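Local coordinates for protein laccase (Botrytis aclada, PDB 3SQR) that oxidises phenolic substrates such as hydroquinones at its copper sites while reducing dioxygen to water, and probably serves in lignin degradation, at residues Thr56-Val61 against Val159-Thr164. Sequence-based numbering, arbitrary orientation.
Sequences TNWYDV and VTQYGT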
ATOM      1  N   THR A  56     -10.946  20.701  -7.358  1.00 30.53           N
ATOM      2  CA  THR A  56     -11.493  19.869  -8.394  1.00 30.66           C
ATOM      3  C   THR A  56     -11.912  18.510  -7.862  1.00 29.62           C
ATOM      4  O   THR A  56     -11.148  17.878  -7.118  1.00 27.53           O
ATOM      5  CB  THR A  56     -10.496  19.705  -9.540  1.00 31.61           C
ATOM      6  OG1 THR A  56     -10.130  21.008 -10.031  1.00 30.99           O
ATOM      7  CG2 THR A  56     -11.071  18.812 -10.670  1.00 30.40           C
ATOM      8  N   ASN A  57     -13.114  18.051  -8.224  1.00 27.41           N
ATOM      9  CA  ASN A  57     -13.527  16.725  -7.832  1.00 27.03           C
ATOM     10  C   ASN A  57     -12.905  15.715  -8.782  1.00 27.18           C
ATOM     11  O   ASN A  57     -13.420  15.446  -9.836  1.00 28.06           O
ATOM     12  CB  ASN A  57     -15.053  16.570  -7.783  1.00 27.07           C
ATOM     13  CG  ASN A  57     -15.471  15.213  -7.220  1.00 27.50           C
ATOM     14  OD1 ASN A  57     -14.773  14.253  -7.426  1.00 27.00           O
ATOM     15  ND2 ASN A  57     -16.630  15.118  -6.572  1.00 27.24           N
ATOM     16  N   TRP A  58     -11.757  15.147  -8.378  1.00 26.74           N
ATOM     17  CA  TRP A  58     -11.038  14.215  -9.216  1.00 25.27           C
ATOM     18  C   TRP A  58     -11.682  12.861  -9.394  1.00 24.51           C
ATOM     19  O   TRP A  58     -11.230  12.107 -10.228  1.00 24.59           O
ATOM     20  CB  TRP A  58      -9.589  14.050  -8.745  1.00 25.26           C
ATOM     21  CG  TRP A  58      -9.502  13.295  -7.445  1.00 23.53           C
ATOM     22  CD1 TRP A  58      -9.319  11.963  -7.305  1.00 19.60           C
ATOM     23  CD2 TRP A  58      -9.545  13.841  -6.120  1.00 24.19           C
ATOM     24  NE1 TRP A  58      -9.277  11.619  -5.979  1.00 20.24           N
ATOM     25  CE2 TRP A  58      -9.376  12.763  -5.225  1.00 23.92           C
ATOM     26  CE3 TRP A  58      -9.695  15.133  -5.603  1.00 25.22           C
ATOM     27  CZ2 TRP A  58      -9.398  12.926  -3.847  1.00 25.34           C
ATOM     28  CZ3 TRP A  58      -9.711  15.294  -4.224  1.00 26.17           C
ATOM     29  CH2 TRP A  58      -9.551  14.189  -3.366  1.00 23.80           C
ATOM     30  N   TYR A  59     -12.743  12.568  -8.619  1.00 24.16           N
ATOM     31  CA  TYR A  59     -13.526  11.386  -8.870  1.00 24.82           C
ATOM     32  C   TYR A  59     -14.374  11.577 -10.123  1.00 26.84           C
ATOM     33  O   TYR A  59     -14.821  10.568 -10.671  1.00 26.60           O
ATOM     34  CB  TYR A  59     -14.448  11.017  -7.686  1.00 24.56           C
ATOM     35  CG  TYR A  59     -13.676  10.796  -6.401  1.00 24.16           C
ATOM     36  CD1 TYR A  59     -13.051   9.597  -6.163  1.00 26.81           C
ATOM     37  CD2 TYR A  59     -13.519  11.843  -5.481  1.00 24.22           C
ATOM     38  CE1 TYR A  59     -12.291   9.391  -4.999  1.00 26.50           C
ATOM     39  CE2 TYR A  59     -12.795  11.677  -4.351  1.00 23.69           C
ATOM     40  CZ  TYR A  59     -12.166  10.454  -4.101  1.00 23.10           C
ATOM     41  OH  TYR A  59     -11.403  10.371  -2.937  1.00 24.61           O
ATOM     42  N   ASP A  60     -14.703  12.827 -10.432  1.00 27.02           N
ATOM     43  CA  ASP A  60     -15.625  13.148 -11.501  1.00 28.87           C
ATOM     44  C   ASP A  60     -14.981  13.795 -12.698  1.00 29.15           C
ATOM     45  O   ASP A  60     -15.543  13.710 -13.779  1.00 30.43           O
ATOM     46  CB  ASP A  60     -16.718  14.083 -10.969  1.00 29.78           C
ATOM     47  CG  ASP A  60     -17.611  13.426  -9.916  1.00 32.41           C
ATOM     48  OD1 ASP A  60     -17.643  12.167  -9.781  1.00 34.65           O
ATOM     49  OD2 ASP A  60     -18.299  14.204  -9.211  1.00 33.66           O
ATOM     50  N   VAL A  61     -13.849  14.494 -12.507  1.00 29.01           N
ATOM     51  CA  VAL A  61     -13.199  15.366 -13.518  1.00 28.19           C
ATOM     52  C   VAL A  61     -11.731  14.953 -13.610  1.00 29.44           C
ATOM     53  O   VAL A  61     -11.128  14.734 -12.566  1.00 26.97           O
ATOM     54  CB  VAL A  61     -13.307  16.846 -13.060  1.00 29.08           C
ATOM     55  CG1 VAL A  61     -12.495  17.794 -13.937  1.00 29.27           C
ATOM     56  CG2 VAL A  61     -14.800  17.289 -13.069  1.00 29.50           C
ATOM     57  N   VAL A 159      -4.203   7.965 -14.841  1.00 21.46           N
ATOM     58  CA  VAL A 159      -4.202   8.339 -13.442  1.00 21.38           C
ATOM     59  C   VAL A 159      -5.174   9.497 -13.268  1.00 22.87           C
ATOM     60  O   VAL A 159      -5.018  10.593 -13.841  1.00 23.41           O
ATOM     61  CB  VAL A 159      -2.808   8.667 -12.880  1.00 23.26           C
ATOM     62  CG1 VAL A 159      -1.994   7.360 -12.693  1.00 21.98           C
ATOM     63  CG2 VAL A 159      -2.003   9.691 -13.809  1.00 23.02           C
ATOM     64  N   THR A 160      -6.245   9.205 -12.558  1.00 22.54           N
ATOM     65  CA  THR A 160      -7.332  10.158 -12.379  1.00 22.35           C
ATOM     66  C   THR A 160      -7.300  10.669 -10.924  1.00 22.07           C
ATOM     67  O   THR A 160      -8.284  11.100 -10.351  1.00 22.98           O
ATOM     68  CB  THR A 160      -8.667   9.454 -12.681  1.00 23.57           C
ATOM     69  OG1 THR A 160      -8.860   8.377 -11.748  1.00 23.62           O
ATOM     70  CG2 THR A 160      -8.630   8.872 -14.074  1.00 23.71           C
ATOM     71  N   GLN A 161      -6.118  10.543 -10.319  1.00 21.02           N
ATOM     72  CA  GLN A 161      -5.845  10.851  -8.937  1.00 21.70           C
ATOM     73  C   GLN A 161      -4.430  11.467  -8.945  1.00 20.93           C
ATOM     74  O   GLN A 161      -3.661  11.268  -9.887  1.00 22.98           O
ATOM     75  CB  GLN A 161      -5.800   9.590  -8.054  1.00 22.31           C
ATOM     76  CG  GLN A 161      -7.109   8.905  -7.935  1.00 24.15           C
ATOM     77  CD  GLN A 161      -6.919   7.493  -7.543  1.00 21.21           C
ATOM     78  OE1 GLN A 161      -6.611   6.623  -8.418  1.00 23.48           O
ATOM     79  NE2 GLN A 161      -7.103   7.215  -6.265  1.00 19.47           N
ATOM     80  N   TYR A 162      -4.119  12.168  -7.864  1.00 22.65           N
ATOM     81  CA  TYR A 162      -2.809  12.784  -7.682  1.00 22.78           C
ATOM     82  C   TYR A 162      -2.351  12.609  -6.253  1.00 19.74           C
ATOM     83  O   TYR A 162      -3.138  12.535  -5.306  1.00 21.41           O
ATOM     84  CB  TYR A 162      -2.786  14.243  -8.172  1.00 22.20           C
ATOM     85  CG  TYR A 162      -3.768  15.114  -7.471  1.00 23.59           C
ATOM     86  CD1 TYR A 162      -3.416  15.781  -6.286  1.00 23.22           C
ATOM     87  CD2 TYR A 162      -5.075  15.231  -7.938  1.00 25.97           C
ATOM     88  CE1 TYR A 162      -4.367  16.552  -5.604  1.00 24.61           C
ATOM     89  CE2 TYR A 162      -6.014  15.965  -7.264  1.00 25.56           C
ATOM     90  CZ  TYR A 162      -5.659  16.639  -6.100  1.00 26.92           C
ATOM     91  OH  TYR A 162      -6.550  17.421  -5.424  1.00 25.73           O
ATOM     92  N   GLY A 163      -1.044  12.463  -6.141  1.00 20.12           N
ATOM     93  CA  GLY A 163      -0.406  12.330  -4.851  1.00 18.67           C
ATOM     94  C   GLY A 163       0.617  11.198  -4.862  1.00 19.34           C
ATOM     95  O   GLY A 163       1.268  10.919  -5.856  1.00 21.91           O
ATOM     96  N   THR A 164       0.786  10.633  -3.695  1.00 19.02           N
ATOM     97  CA  THR A 164       1.783   9.620  -3.424  1.00 18.47           C
ATOM     98  C   THR A 164       1.194   8.242  -3.319  1.00 18.84           C
ATOM     99  O   THR A 164       0.320   7.955  -2.497  1.00 19.46           O
ATOM    100  CB  THR A 164       2.438   9.926  -2.056  1.00 21.21           C
ATOM    101  OG1 THR A 164       2.996  11.249  -2.092  1.00 21.26           O
ATOM    102  CG2 THR A 164       3.513   8.918  -1.729  1.00 18.79           C
TER
HETATM  103  O   HOH W   1      -8.507  18.166  -6.872  1.00 25.58           O
HETATM  104  O   HOH W   2     -10.745   9.205  -9.899  1.00 22.69           O
HETATM  105  O   HOH W   3      -7.875   9.443  -4.663  1.00 23.48           O
HETATM  106  O   HOH W   4      -9.209  13.004 -12.089  1.00 24.75           O
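An edge-to-face aromatic pair, Trp58 with Tyr162, and a set of bridging waters join the loop 56-61 to the connection between strands 152-158 and 163-169, which belong to the two sheets of the first cupredoxin-like domain of this multicopper oxidase. Tyr162 turns its edge toward the face of the six-membered ring of Trp58, the planes 68° apart and the centroids separated by 5.6 Å. With CG between the backbone N and the carbonyl carbon (chi1 71°), on a CB directed at 159-164, the Trp58 indole lies between Tyr59 and the side chains of Gln161 and Tyr162. CG of Gln161 meets the indole obliquely, 3.8 Å from CD1 of Trp58. The Gln161 amide, its plane 11° from that of the indole, is held by OE1 accepting from Arg129 N and NE2 donating to Gly127 O; water 3 accepts from both Trp58 NE1 and Gln161 NE2. Thr160 O sits at the indole edge, 3.3 Å from Trp58 CD1, and water 2 links Trp58 O to Thr160 OG1. Val293 and Pro294 of strand 293-300 also touch Trp58, so the loop packs against the second domain as well. Asn57 OD1 forms an Asx turn with Tyr59 N. Water 1 donates to Thr56 O at 2.7 Å and accepts from Tyr162 OH at 2.5 Å.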